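Local coordinates for protein acetyltransferase, GNAT family (Bacillus anthracis str. Sterne, PDB 3FBU) that probably transfers an acetyl group from acetyl-coenzyme A to an acceptor, as a GNAT-family acetyltransferase that binds coenzyme A, at residues A[68-73]-A[92-97]; A[23-26]-A[30-33]; A[134-137]-A[141-144]; A[110-115]-A[162-167]. One frame throughout, in Å; residues are numbered along the deposited sequence.

Interaction 1. Residues A[68-73]-A[92-97]; sequences ILVGHI and PKYFNK. With COA (coenzyme A), chain C.
The ring of Tyr94 lies with one face against Val70, whose CG1 sits 3.7 Å from the ring centroid and only 10° off the ring normal, a CH-pi contact almost over the centre. Ile68 meets the other end of the same side chain: its CG2 is 3.5 Å from Tyr94 OH and approaches the ring obliquely, while its CD1 reaches that oxygen at 3.6 Å. Both aliphatic chains cross the tyrosine at about a right angle, so the long axis of the ring spans two residues of the strand, Val70 beneath the ring and Ile68 at the hydroxyl. The torsion of Val70 explains the first touch: CG1 stands opposite the carbonyl carbon (chi1 -62°) and is thereby presented to the aromatic face.

A second flat group, the Phe95 ring, is sandwiched. Pro92 CA lies over the centre of one face, and the pantetheine part of coenzyme A lies on the opposite face, with CAP 3.5 Å from Phe95 CE1. The backbone next to it does the polar work. Asn96 N donates to the diphosphate oxygen O5A of coenzyme A at 2.7 Å, and the angle of 171° at the hydrogen makes this bond nearly straight. Gly98 N also binds the cofactor, consistent with the pyrophosphate-binding loop of GNAT enzymes.

In the fold, segment 68-73 is part of strand 68-79, paired with strands 58-63 and 83-90, whereas 92-97 leaves strand 83-90 and leads into helix 99-114. Val70 also packs on Phe90 and Leu63, and Leu69 turns to helix 18-25.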
# COMPACT_ATOMS: atom_id res chain seq x y z
N ILE A 68 -3.95 23.91 2.00
CA ILE A 68 -3.73 23.09 0.81
C ILE A 68 -4.93 22.14 0.70
O ILE A 68 -5.30 21.52 1.69
CB ILE A 68 -2.46 22.24 0.97
CG1 ILE A 68 -1.21 23.12 0.86
CG2 ILE A 68 -2.36 21.10 -0.05
CD1 ILE A 68 0.06 22.32 1.12
N LEU A 69 -5.52 22.04 -0.50
CA LEU A 69 -6.58 21.05 -0.79
C LEU A 69 -5.91 19.71 -1.09
O LEU A 69 -5.17 19.59 -2.07
CB LEU A 69 -7.45 21.50 -1.96
CG LEU A 69 -8.70 20.71 -2.39
CD1 LEU A 69 -9.68 21.58 -3.16
CD2 LEU A 69 -8.30 19.50 -3.20
N VAL A 70 -6.16 18.73 -0.24
CA VAL A 70 -5.49 17.46 -0.33
C VAL A 70 -6.40 16.34 -0.82
O VAL A 70 -5.94 15.24 -1.09
CB VAL A 70 -4.86 17.09 1.04
CG1 VAL A 70 -3.79 18.16 1.40
CG2 VAL A 70 -5.91 16.97 2.15
N GLY A 71 -7.69 16.62 -0.93
CA GLY A 71 -8.62 15.60 -1.43
C GLY A 71 -10.05 16.05 -1.25
O GLY A 71 -10.33 17.21 -0.96
N HIS A 72 -10.97 15.13 -1.50
CA HIS A 72 -12.36 15.39 -1.20
C HIS A 72 -13.08 14.18 -0.59
O HIS A 72 -12.69 13.01 -0.77
CB HIS A 72 -13.10 15.95 -2.44
CG HIS A 72 -13.33 14.96 -3.55
ND1 HIS A 72 -12.47 14.85 -4.63
CD2 HIS A 72 -14.33 14.06 -3.78
CE1 HIS A 72 -12.91 13.92 -5.46
NE2 HIS A 72 -14.03 13.42 -4.96
N ILE A 73 -14.10 14.51 0.19
CA ILE A 73 -15.02 13.54 0.76
C ILE A 73 -16.29 13.50 -0.08
O ILE A 73 -16.87 14.55 -0.44
CB ILE A 73 -15.37 13.91 2.23
CG1 ILE A 73 -14.18 13.64 3.17
CG2 ILE A 73 -16.65 13.20 2.69
CD1 ILE A 73 -13.84 12.16 3.43
N PRO A 92 -2.23 11.67 -3.89
CA PRO A 92 -1.17 10.73 -3.46
C PRO A 92 0.00 11.40 -2.74
O PRO A 92 0.66 10.74 -1.95
CB PRO A 92 -0.67 10.10 -4.75
CG PRO A 92 -1.58 10.49 -5.83
CD PRO A 92 -2.52 11.57 -5.34
N LYS A 93 0.26 12.68 -3.00
CA LYS A 93 1.29 13.39 -2.22
C LYS A 93 1.01 13.34 -0.74
O LYS A 93 1.93 13.51 0.07
CB LYS A 93 1.42 14.84 -2.62
CG LYS A 93 1.94 15.03 -4.00
CD LYS A 93 1.84 16.49 -4.38
CE LYS A 93 2.21 16.70 -5.83
NZ LYS A 93 3.58 16.20 -6.14
N TYR A 94 -0.25 13.16 -0.37
CA TYR A 94 -0.64 13.25 1.04
C TYR A 94 -1.17 11.94 1.64
O TYR A 94 -1.72 11.94 2.73
CB TYR A 94 -1.65 14.39 1.20
CG TYR A 94 -1.08 15.70 0.71
CD1 TYR A 94 -0.28 16.48 1.53
CD2 TYR A 94 -1.29 16.12 -0.60
CE1 TYR A 94 0.27 17.67 1.08
CE2 TYR A 94 -0.72 17.31 -1.07
CZ TYR A 94 0.05 18.07 -0.22
OH TYR A 94 0.60 19.25 -0.67
N PHE A 95 -0.96 10.83 0.95
CA PHE A 95 -1.38 9.52 1.44
C PHE A 95 -0.64 9.09 2.71
O PHE A 95 0.50 9.53 2.99
CB PHE A 95 -1.12 8.43 0.38
CG PHE A 95 -2.07 8.43 -0.79
CD1 PHE A 95 -3.18 9.27 -0.84
CD2 PHE A 95 -1.87 7.55 -1.84
CE1 PHE A 95 -4.04 9.23 -1.93
CE2 PHE A 95 -2.73 7.51 -2.93
CZ PHE A 95 -3.83 8.37 -2.97
N ASN A 96 -1.30 8.22 3.46
CA ASN A 96 -0.71 7.51 4.57
C ASN A 96 -0.24 8.42 5.69
O ASN A 96 0.72 8.11 6.40
CB ASN A 96 0.43 6.62 4.05
CG ASN A 96 -0.05 5.61 3.03
OD1 ASN A 96 -1.06 4.95 3.26
ND2 ASN A 96 0.62 5.51 1.91
N LYS A 97 -0.93 9.55 5.83
CA LYS A 97 -0.77 10.44 6.97
C LYS A 97 -2.04 10.50 7.82
O LYS A 97 -2.08 11.20 8.83
CB LYS A 97 -0.38 11.83 6.50
CG LYS A 97 0.89 11.86 5.63
CD LYS A 97 0.98 13.20 4.86
CE LYS A 97 2.17 13.22 3.87
NZ LYS A 97 3.47 12.95 4.60
N1A COA C . -1.73 -2.22 1.84
C2A COA C . -2.23 -2.29 3.11
N3A COA C . -2.54 -1.14 3.79
C4A COA C . -2.37 0.06 3.18
C5A COA C . -1.88 0.15 1.89
C6A COA C . -1.57 -1.01 1.19
N6A COA C . -1.11 -0.97 -0.06
N7A COA C . -1.82 1.45 1.57
C8A COA C . -2.25 2.19 2.61
N9A COA C . -2.59 1.33 3.63
C1B COA C . -3.24 1.63 4.91
C2B COA C . -2.47 2.63 5.76
O2B COA C . -1.43 2.00 6.51
C3B COA C . -3.60 3.16 6.62
O3B COA C . -3.86 2.27 7.70
P3B COA C . -3.18 2.42 9.16
O7A COA C . -3.89 1.56 10.16
O8A COA C . -1.73 2.04 9.03
O9A COA C . -3.32 3.88 9.55
C4B COA C . -4.80 3.17 5.67
O4B COA C . -4.52 2.21 4.68
C5B COA C . -5.01 4.51 4.99
O5B COA C . -5.45 5.42 5.98
P1A COA C . -5.33 7.00 5.76
O1A COA C . -3.88 7.41 5.94
O2A COA C . -6.26 7.70 6.67
O3A COA C . -5.83 7.15 4.24
P2A COA C . -5.21 8.13 3.12
O4A COA C . -5.19 9.54 3.65
O5A COA C . -3.85 7.57 2.67
O6A COA C . -6.30 7.95 1.95
CBP COA C . -7.54 6.80 0.26
CCP COA C . -6.91 6.70 1.65
CDP COA C . -8.46 8.03 0.32
CEP COA C . -8.30 5.48 0.09
CAP COA C . -6.44 6.97 -0.82
OAP COA C . -5.64 5.80 -0.92
C9P COA C . -6.99 7.21 -2.19
O9P COA C . -7.44 8.46 -2.53
N8P COA C . -7.14 6.19 -3.04
C7P COA C . -7.50 6.42 -4.44
C6P COA C . -8.98 6.75 -4.63
C5P COA C . -9.88 5.61 -4.15
O5P COA C . -9.73 4.43 -4.53
N4P COA C . -10.84 5.97 -3.33
C3P COA C . -11.71 4.98 -2.68
C2P COA C . -12.85 4.49 -3.54
S1P COA C . -13.97 3.42 -2.58

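Interaction 2. Residues A[23-26]-A[30-33]; sequences EYTS and VMKY
Val30 and Met31 rest their aliphatic groups on the carbonyl oxygens of Tyr24 and Thr25, and these carbon-oxygen contacts are the closest between 23-26 and 30-33. Tyr24 O is approached by two carbons of one valine, Val30 CB at 3.4 Å and Val30 CG1 at 3.5 Å, and Thr25 O receives Met31 CG at 3.4 Å. They place hydrocarbon directly on the carbonyls at the C-terminal end of a helix, where the backbone of Thr25 is also hydrogen-bonded to that of Phe39.

Apolar contacts between side chains are looser. Val30 CG2 faces Tyr24 CB at 4.2 Å, with its CG1 lying obliquely to the tyrosine ring. Met31 runs beside Thr25, the two side chains pointing the same way. Its chain is folded at both later torsions (chi2 -69°, chi3 -87°), which curls the thioether back along the helix end: SD comes to 3.9 Å from Thr25 CA, and the terminal CE reaches Thr25 CB at 4.0 Å. Val30 also belongs to the coenzyme A pocket, its side chain about 4 Å from the cofactor at the nearest atoms.

Polar groups find their partners elsewhere. Tyr24 OH is hydrogen-bonded to His72 ND1 on strand 68-79, Thr25 OG1 pairs with Thr44 OG1, and Ser26 OG turns back to His22 O. The buried hydroxyls of Tyr24 and Thr25 are thus satisfied outside the pair.

Helix 18-25 ends here and the chain turns through three residues before 30-33 folds against it, ahead of helix 41-50. Tyr24 and Val30 both pack on Val89 of strand 83-90.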
# COMPACT_ATOMS: atom_id res chain seq x y z
N GLU A 23 -5.15 17.75 -9.98
CA GLU A 23 -3.86 17.14 -9.70
C GLU A 23 -4.01 15.63 -9.42
O GLU A 23 -3.13 14.83 -9.77
CB GLU A 23 -3.20 17.88 -8.53
CG GLU A 23 -1.81 17.40 -8.17
CD GLU A 23 -1.20 18.21 -7.03
OE1 GLU A 23 -1.90 19.12 -6.51
OE2 GLU A 23 -0.04 17.95 -6.67
N TYR A 24 -5.12 15.23 -8.80
CA TYR A 24 -5.36 13.81 -8.52
C TYR A 24 -6.44 13.15 -9.39
O TYR A 24 -6.35 11.97 -9.67
CB TYR A 24 -5.61 13.56 -7.02
CG TYR A 24 -6.79 14.27 -6.37
CD1 TYR A 24 -8.06 13.69 -6.36
CD2 TYR A 24 -6.60 15.48 -5.68
CE1 TYR A 24 -9.16 14.35 -5.75
CE2 TYR A 24 -7.68 16.13 -5.05
CZ TYR A 24 -8.95 15.57 -5.08
OH TYR A 24 -9.99 16.22 -4.45
N THR A 25 -7.44 13.90 -9.83
CA THR A 25 -8.46 13.30 -10.70
C THR A 25 -7.94 12.97 -12.11
O THR A 25 -8.55 12.18 -12.83
CB THR A 25 -9.75 14.12 -10.77
OG1 THR A 25 -9.47 15.44 -11.24
CG2 THR A 25 -10.45 14.16 -9.40
N SER A 26 -6.81 13.57 -12.50
CA SER A 26 -6.12 13.22 -13.75
C SER A 26 -5.15 12.06 -13.59
O SER A 26 -4.50 11.63 -14.57
CB SER A 26 -5.37 14.47 -14.25
OG SER A 26 -4.36 14.88 -13.36
N VAL A 30 -4.76 7.03 -9.05
CA VAL A 30 -5.80 7.52 -8.14
C VAL A 30 -7.20 7.06 -8.56
O VAL A 30 -7.99 6.66 -7.71
CB VAL A 30 -5.80 9.07 -8.02
CG1 VAL A 30 -7.03 9.56 -7.21
CG2 VAL A 30 -4.49 9.53 -7.39
N MET A 31 -7.50 7.12 -9.85
CA MET A 31 -8.85 6.90 -10.36
C MET A 31 -9.10 5.46 -10.86
O MET A 31 -10.14 5.18 -11.44
CB MET A 31 -9.17 7.94 -11.44
CG MET A 31 -8.97 9.39 -10.98
SD MET A 31 -10.17 9.95 -9.71
CE MET A 31 -11.50 10.54 -10.73
N LYS A 32 -8.17 4.55 -10.57
CA LYS A 32 -8.28 3.11 -10.91
C LYS A 32 -9.63 2.50 -10.53
O LYS A 32 -10.24 1.79 -11.34
CB LYS A 32 -7.13 2.36 -10.21
CG LYS A 32 -7.32 0.86 -10.00
CD LYS A 32 -6.71 0.04 -11.10
CE LYS A 32 -6.78 -1.46 -10.78
NZ LYS A 32 -6.46 -2.25 -11.99
N TYR A 33 -10.11 2.76 -9.32
CA TYR A 33 -11.38 2.18 -8.86
C TYR A 33 -12.55 3.10 -8.97
O TYR A 33 -13.60 2.79 -8.51
CB TYR A 33 -11.26 1.68 -7.43
CG TYR A 33 -10.26 0.63 -7.24
CD1 TYR A 33 -10.50 -0.66 -7.68
CD2 TYR A 33 -9.06 0.89 -6.65
CE1 TYR A 33 -9.57 -1.63 -7.51
CE2 TYR A 33 -8.15 -0.07 -6.48
CZ TYR A 33 -8.40 -1.32 -6.93
OH TYR A 33 -7.48 -2.26 -6.76

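Interaction 3. Residues A[134-137]-A[141-144]. With COA (coenzyme A), chain C.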
# COMPACT_ATOMS: atom_id res chain seq x y z
N VAL A 134 -9.57 2.57 5.71
CA VAL A 134 -10.22 3.76 6.23
C VAL A 134 -11.58 3.39 6.86
O VAL A 134 -11.92 3.83 7.97
CB VAL A 134 -10.41 4.81 5.16
CG1 VAL A 134 -11.25 5.98 5.72
CG2 VAL A 134 -9.07 5.29 4.64
N MET A 135 -12.35 2.56 6.17
CA MET A 135 -13.67 2.18 6.66
C MET A 135 -13.57 1.55 8.05
O MET A 135 -14.32 1.91 8.96
CB MET A 135 -14.36 1.21 5.68
CG MET A 135 -14.67 1.84 4.30
SD MET A 135 -15.28 0.66 3.04
CE MET A 135 -15.01 1.74 1.66
N GLU A 136 -12.62 0.65 8.21
CA GLU A 136 -12.43 -0.03 9.48
C GLU A 136 -11.98 0.93 10.58
O GLU A 136 -12.52 0.92 11.68
CB GLU A 136 -11.40 -1.15 9.31
CG GLU A 136 -11.92 -2.29 8.40
CD GLU A 136 -10.95 -3.44 8.17
OE1 GLU A 136 -9.72 -3.27 8.38
OE2 GLU A 136 -11.45 -4.49 7.68
N LYS A 137 -11.02 1.77 10.25
CA LYS A 137 -10.43 2.73 11.20
C LYS A 137 -11.48 3.67 11.79
O LYS A 137 -11.39 4.08 12.97
CB LYS A 137 -9.33 3.55 10.52
CG LYS A 137 -8.08 2.76 10.15
CD LYS A 137 -7.23 3.48 9.11
CE LYS A 137 -6.50 4.73 9.66
NZ LYS A 137 -5.95 4.54 11.02
N ARG A 141 -18.41 -1.47 9.92
CA ARG A 141 -18.42 -2.91 9.94
C ARG A 141 -18.62 -3.44 8.53
O ARG A 141 -19.50 -2.94 7.82
CB ARG A 141 -19.59 -3.40 10.75
CG ARG A 141 -19.48 -3.24 12.24
CD ARG A 141 -20.79 -3.52 12.95
NE ARG A 141 -21.78 -2.47 12.68
CZ ARG A 141 -22.78 -2.61 11.81
NH1 ARG A 141 -22.96 -3.74 11.12
NH2 ARG A 141 -23.60 -1.60 11.60
N ARG A 142 -17.87 -4.46 8.14
CA ARG A 142 -18.11 -5.14 6.86
C ARG A 142 -19.40 -5.99 6.97
O ARG A 142 -19.47 -6.96 7.75
CB ARG A 142 -16.91 -6.00 6.43
CG ARG A 142 -17.15 -6.67 5.11
CD ARG A 142 -16.00 -7.58 4.65
NE ARG A 142 -14.70 -6.89 4.65
CZ ARG A 142 -13.52 -7.52 4.56
NH1 ARG A 142 -13.45 -8.85 4.47
NH2 ARG A 142 -12.40 -6.81 4.57
N GLU A 143 -20.42 -5.58 6.23
CA GLU A 143 -21.73 -6.27 6.23
C GLU A 143 -21.95 -7.16 5.00
O GLU A 143 -22.79 -8.08 5.02
CB GLU A 143 -22.82 -5.24 6.30
CG GLU A 143 -22.93 -4.57 7.66
CD GLU A 143 -24.22 -3.77 7.78
OE1 GLU A 143 -24.71 -3.28 6.75
OE2 GLU A 143 -24.74 -3.62 8.91
N GLY A 144 -21.21 -6.90 3.94
CA GLY A 144 -21.37 -7.64 2.70
C GLY A 144 -20.14 -7.81 1.86
O GLY A 144 -19.23 -6.98 1.89
N1A COA C . -1.73 -2.22 1.84
C2A COA C . -2.23 -2.29 3.11
N3A COA C . -2.54 -1.14 3.79
C4A COA C . -2.37 0.06 3.18
C5A COA C . -1.88 0.15 1.89
C6A COA C . -1.57 -1.01 1.19
N6A COA C . -1.11 -0.97 -0.06
N7A COA C . -1.82 1.45 1.57
C8A COA C . -2.25 2.19 2.61
N9A COA C . -2.59 1.33 3.63
C1B COA C . -3.24 1.63 4.91
C2B COA C . -2.47 2.63 5.76
O2B COA C . -1.43 2.00 6.51
C3B COA C . -3.60 3.16 6.62
O3B COA C . -3.86 2.27 7.70
P3B COA C . -3.18 2.42 9.16
O7A COA C . -3.89 1.56 10.16
O8A COA C . -1.73 2.04 9.03
O9A COA C . -3.32 3.88 9.55
C4B COA C . -4.80 3.17 5.67
O4B COA C . -4.52 2.21 4.68
C5B COA C . -5.01 4.51 4.99
O5B COA C . -5.45 5.42 5.98
P1A COA C . -5.33 7.00 5.76
O1A COA C . -3.88 7.41 5.94
O2A COA C . -6.26 7.70 6.67
O3A COA C . -5.83 7.15 4.24
P2A COA C . -5.21 8.13 3.12
O4A COA C . -5.19 9.54 3.65
O5A COA C . -3.85 7.57 2.67
O6A COA C . -6.30 7.95 1.95
CBP COA C . -7.54 6.80 0.26
CCP COA C . -6.91 6.70 1.65
CDP COA C . -8.46 8.03 0.32
CEP COA C . -8.30 5.48 0.09
CAP COA C . -6.44 6.97 -0.82
OAP COA C . -5.64 5.80 -0.92
C9P COA C . -6.99 7.21 -2.19
O9P COA C . -7.44 8.46 -2.53
N8P COA C . -7.14 6.19 -3.04
C7P COA C . -7.50 6.42 -4.44
C6P COA C . -8.98 6.75 -4.63
C5P COA C . -9.88 5.61 -4.15
O5P COA C . -9.73 4.43 -4.53
N4P COA C . -10.84 5.97 -3.33
C3P COA C . -11.71 4.98 -2.68
C2P COA C . -12.85 4.49 -3.54
S1P COA C . -13.97 3.42 -2.58
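Glu136 and Arg142 face each other across the tight connection from helix 129-137 to strand 141-152, the helix-to-strand passage near the C-terminal end of this GNAT fold. Their direct link is the loose part of the contact. It is a long salt bridge, Glu136 OE2 standing 4.0 Å from Arg142 NH2 and well out of the guanidinium plane, held by charge alone without an N-H aimed at the oxygen. Only 46 Å² is buried between the segments. What firms up the pair is Tyr162, whose OH bonds to both Glu136 OE2 and Arg142 NE; Glu136 OE1 has Arg133 as a further partner, and Arg142 makes cation-pi contacts with Tyr132 and Tyr160.

The close packing lies on other sides of the helix, where Met135 is buried on Trp88 and Ala122 and Val134 CG2 comes within 3.8 Å of coenzyme A O3A. On strand 141-152, the outermost of the sheet on this side within the chain, Arg141 NH1 makes a hydrogen-bonded salt bridge to Glu143 OE2 (2.8 Å), and Glu143 and Gly144 form a classic beta bulge opposite Tyr161. At the helix end, Lys137 bends at its last two torsions (chi3 71°, chi4 41°), so that Lys137 NZ donates a hydrogen bond to O9A of the coenzyme A 3'-phosphate at 3.1 Å.

Interaction 4. Residues A[110-115]-A[162-167]; sequences YGFKEM and YAILEE
Phe112 turns its ring against the backbone where strand 155-165 ends and the C-terminal loop begins. Over one face lies Glu166 CA, 4.0 Å from the ring centroid and 28° off the normal, a CH-pi contact. At the rim, close to the ring plane, Ile164 O is 3.6 Å from Phe112 CZ. Between the two, the Leu165 backbone passes obliquely, its C atom 3.7 Å from the same CZ, so the phenyl group is bordered by three consecutive residues of 162-167.

The side chains themselves meet at a slant. Ile164 CG2 touches the far end of the ring, 3.9 Å from CZ of Phe112, while Glu166 CB leans on the near part, 3.9 Å from Phe112 CD1. With CG of Glu166 lodged between its backbone N and carbonyl carbon (chi1 52°), the extended chain carries the carboxylate away from the phenylalanine to His118, whose ND1 is bonded to OE2.

Phe112 stands near the C-terminal end of helix 99-114, where the helix widens into a pi-type turn and Tyr110 O accepts from both Glu114 N and Met115 N. The ring also packs on Ile120 of strand 119-124, the neighbour of strand 155-165.

Chemically, the phenylalanine offers its face to a CA-H and its rim to a carbonyl oxygen. Dispersion, probably with weak electrostatic matching, thus joins helix end to strand end, while the acid's stronger polar bond is made outside the pair.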
# COMPACT_ATOMS: atom_id res chain seq x y z
N TYR A 110 -20.50 14.55 12.06
CA TYR A 110 -21.42 15.55 11.53
C TYR A 110 -22.73 14.93 11.07
O TYR A 110 -23.80 15.40 11.42
CB TYR A 110 -20.77 16.30 10.39
CG TYR A 110 -21.59 17.44 9.81
CD1 TYR A 110 -21.58 18.69 10.41
CD2 TYR A 110 -22.31 17.28 8.65
CE1 TYR A 110 -22.32 19.75 9.87
CE2 TYR A 110 -23.05 18.33 8.09
CZ TYR A 110 -23.04 19.55 8.72
OH TYR A 110 -23.75 20.59 8.17
N GLY A 111 -22.65 13.83 10.30
CA GLY A 111 -23.85 13.13 9.83
C GLY A 111 -24.76 12.68 10.97
O GLY A 111 -25.97 12.88 10.92
N PHE A 112 -24.18 12.10 12.01
CA PHE A 112 -24.98 11.52 13.08
C PHE A 112 -25.43 12.55 14.11
O PHE A 112 -26.57 12.52 14.53
CB PHE A 112 -24.20 10.43 13.80
CG PHE A 112 -24.03 9.18 13.00
CD1 PHE A 112 -25.13 8.56 12.43
CD2 PHE A 112 -22.78 8.60 12.84
CE1 PHE A 112 -24.96 7.37 11.71
CE2 PHE A 112 -22.63 7.44 12.12
CZ PHE A 112 -23.72 6.83 11.56
N LYS A 113 -24.52 13.43 14.50
CA LYS A 113 -24.78 14.41 15.56
C LYS A 113 -25.57 15.59 15.05
O LYS A 113 -26.58 15.97 15.64
CB LYS A 113 -23.46 14.84 16.19
CG LYS A 113 -22.88 13.69 17.00
CD LYS A 113 -21.39 13.62 17.00
CE LYS A 113 -20.79 14.40 18.13
NZ LYS A 113 -19.32 14.09 18.23
N GLU A 114 -25.17 16.12 13.90
CA GLU A 114 -25.79 17.35 13.40
C GLU A 114 -26.92 17.10 12.40
O GLU A 114 -27.92 17.79 12.43
CB GLU A 114 -24.72 18.30 12.86
CG GLU A 114 -23.51 18.51 13.84
CD GLU A 114 -23.89 18.97 15.29
OE1 GLU A 114 -24.78 19.84 15.43
OE2 GLU A 114 -23.29 18.46 16.28
N MET A 115 -26.75 16.13 11.50
CA MET A 115 -27.78 15.78 10.52
C MET A 115 -28.74 14.71 11.02
O MET A 115 -29.74 14.45 10.38
CB MET A 115 -27.13 15.31 9.21
CG MET A 115 -26.29 16.37 8.53
SD MET A 115 -25.45 15.89 6.99
CE MET A 115 -26.79 15.26 6.01
N TYR A 162 -19.61 -1.84 3.65
CA TYR A 162 -19.44 -1.48 5.05
C TYR A 162 -20.54 -0.55 5.51
O TYR A 162 -21.12 0.21 4.72
CB TYR A 162 -18.09 -0.76 5.23
CG TYR A 162 -16.90 -1.67 5.29
CD1 TYR A 162 -16.40 -2.26 4.14
CD2 TYR A 162 -16.28 -1.97 6.51
CE1 TYR A 162 -15.32 -3.08 4.20
CE2 TYR A 162 -15.19 -2.81 6.56
CZ TYR A 162 -14.72 -3.36 5.39
OH TYR A 162 -13.63 -4.21 5.36
N ALA A 163 -20.84 -0.58 6.82
CA ALA A 163 -21.87 0.27 7.38
C ALA A 163 -21.56 0.65 8.82
O ALA A 163 -20.88 -0.09 9.55
CB ALA A 163 -23.24 -0.40 7.32
N ILE A 164 -22.09 1.80 9.21
CA ILE A 164 -22.08 2.22 10.62
C ILE A 164 -23.41 2.83 10.98
O ILE A 164 -24.04 3.54 10.18
CB ILE A 164 -20.89 3.14 10.90
CG1 ILE A 164 -20.75 3.41 12.41
CG2 ILE A 164 -20.99 4.49 10.10
CD1 ILE A 164 -19.40 4.15 12.77
N LEU A 165 -23.85 2.52 12.20
CA LEU A 165 -25.13 2.97 12.73
C LEU A 165 -24.97 4.11 13.74
O LEU A 165 -23.91 4.25 14.35
CB LEU A 165 -25.84 1.80 13.38
CG LEU A 165 -26.43 0.74 12.44
CD1 LEU A 165 -26.71 -0.55 13.19
CD2 LEU A 165 -27.70 1.27 11.77
N GLU A 166 -26.03 4.90 13.87
CA GLU A 166 -26.14 6.01 14.84
C GLU A 166 -25.77 5.59 16.26
O GLU A 166 -25.14 6.35 16.98
CB GLU A 166 -27.54 6.66 14.84
CG GLU A 166 -28.73 5.72 14.99
CD GLU A 166 -30.08 6.44 14.95
OE1 GLU A 166 -30.23 7.48 15.65
OE2 GLU A 166 -31.00 5.99 14.24
N GLU A 167 -26.09 4.36 16.64
CA GLU A 167 -25.83 3.88 18.00
C GLU A 167 -24.34 3.62 18.29
O GLU A 167 -23.91 3.59 19.44
CB GLU A 167 -26.64 2.60 18.26
CG GLU A 167 -28.20 2.77 18.30
CD GLU A 167 -28.95 1.43 18.49
OE1 GLU A 167 -28.29 0.37 18.40
OE2 GLU A 167 -30.20 1.46 18.73

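Read from the N terminus, the contacts show short closures set beside long ones. Interaction 2 comes first, closing a three-residue turn that folds the end of helix 18-25 onto the following loop. Interaction 1 then closes the passage through strands 68-79 and 83-90; it follows in series, yet the two touch in space. Interaction 4 opens at the end of helix 99-114 and closes only at the C-terminal strand, enclosing the small turn of interaction 3; none of the loops cross. Interactions 3 and 4 meet through neighbouring strands 141-152 and 155-165, while interactions 1 and 3, with centres about 21 Å apart, both reach coenzyme A and the same sheet.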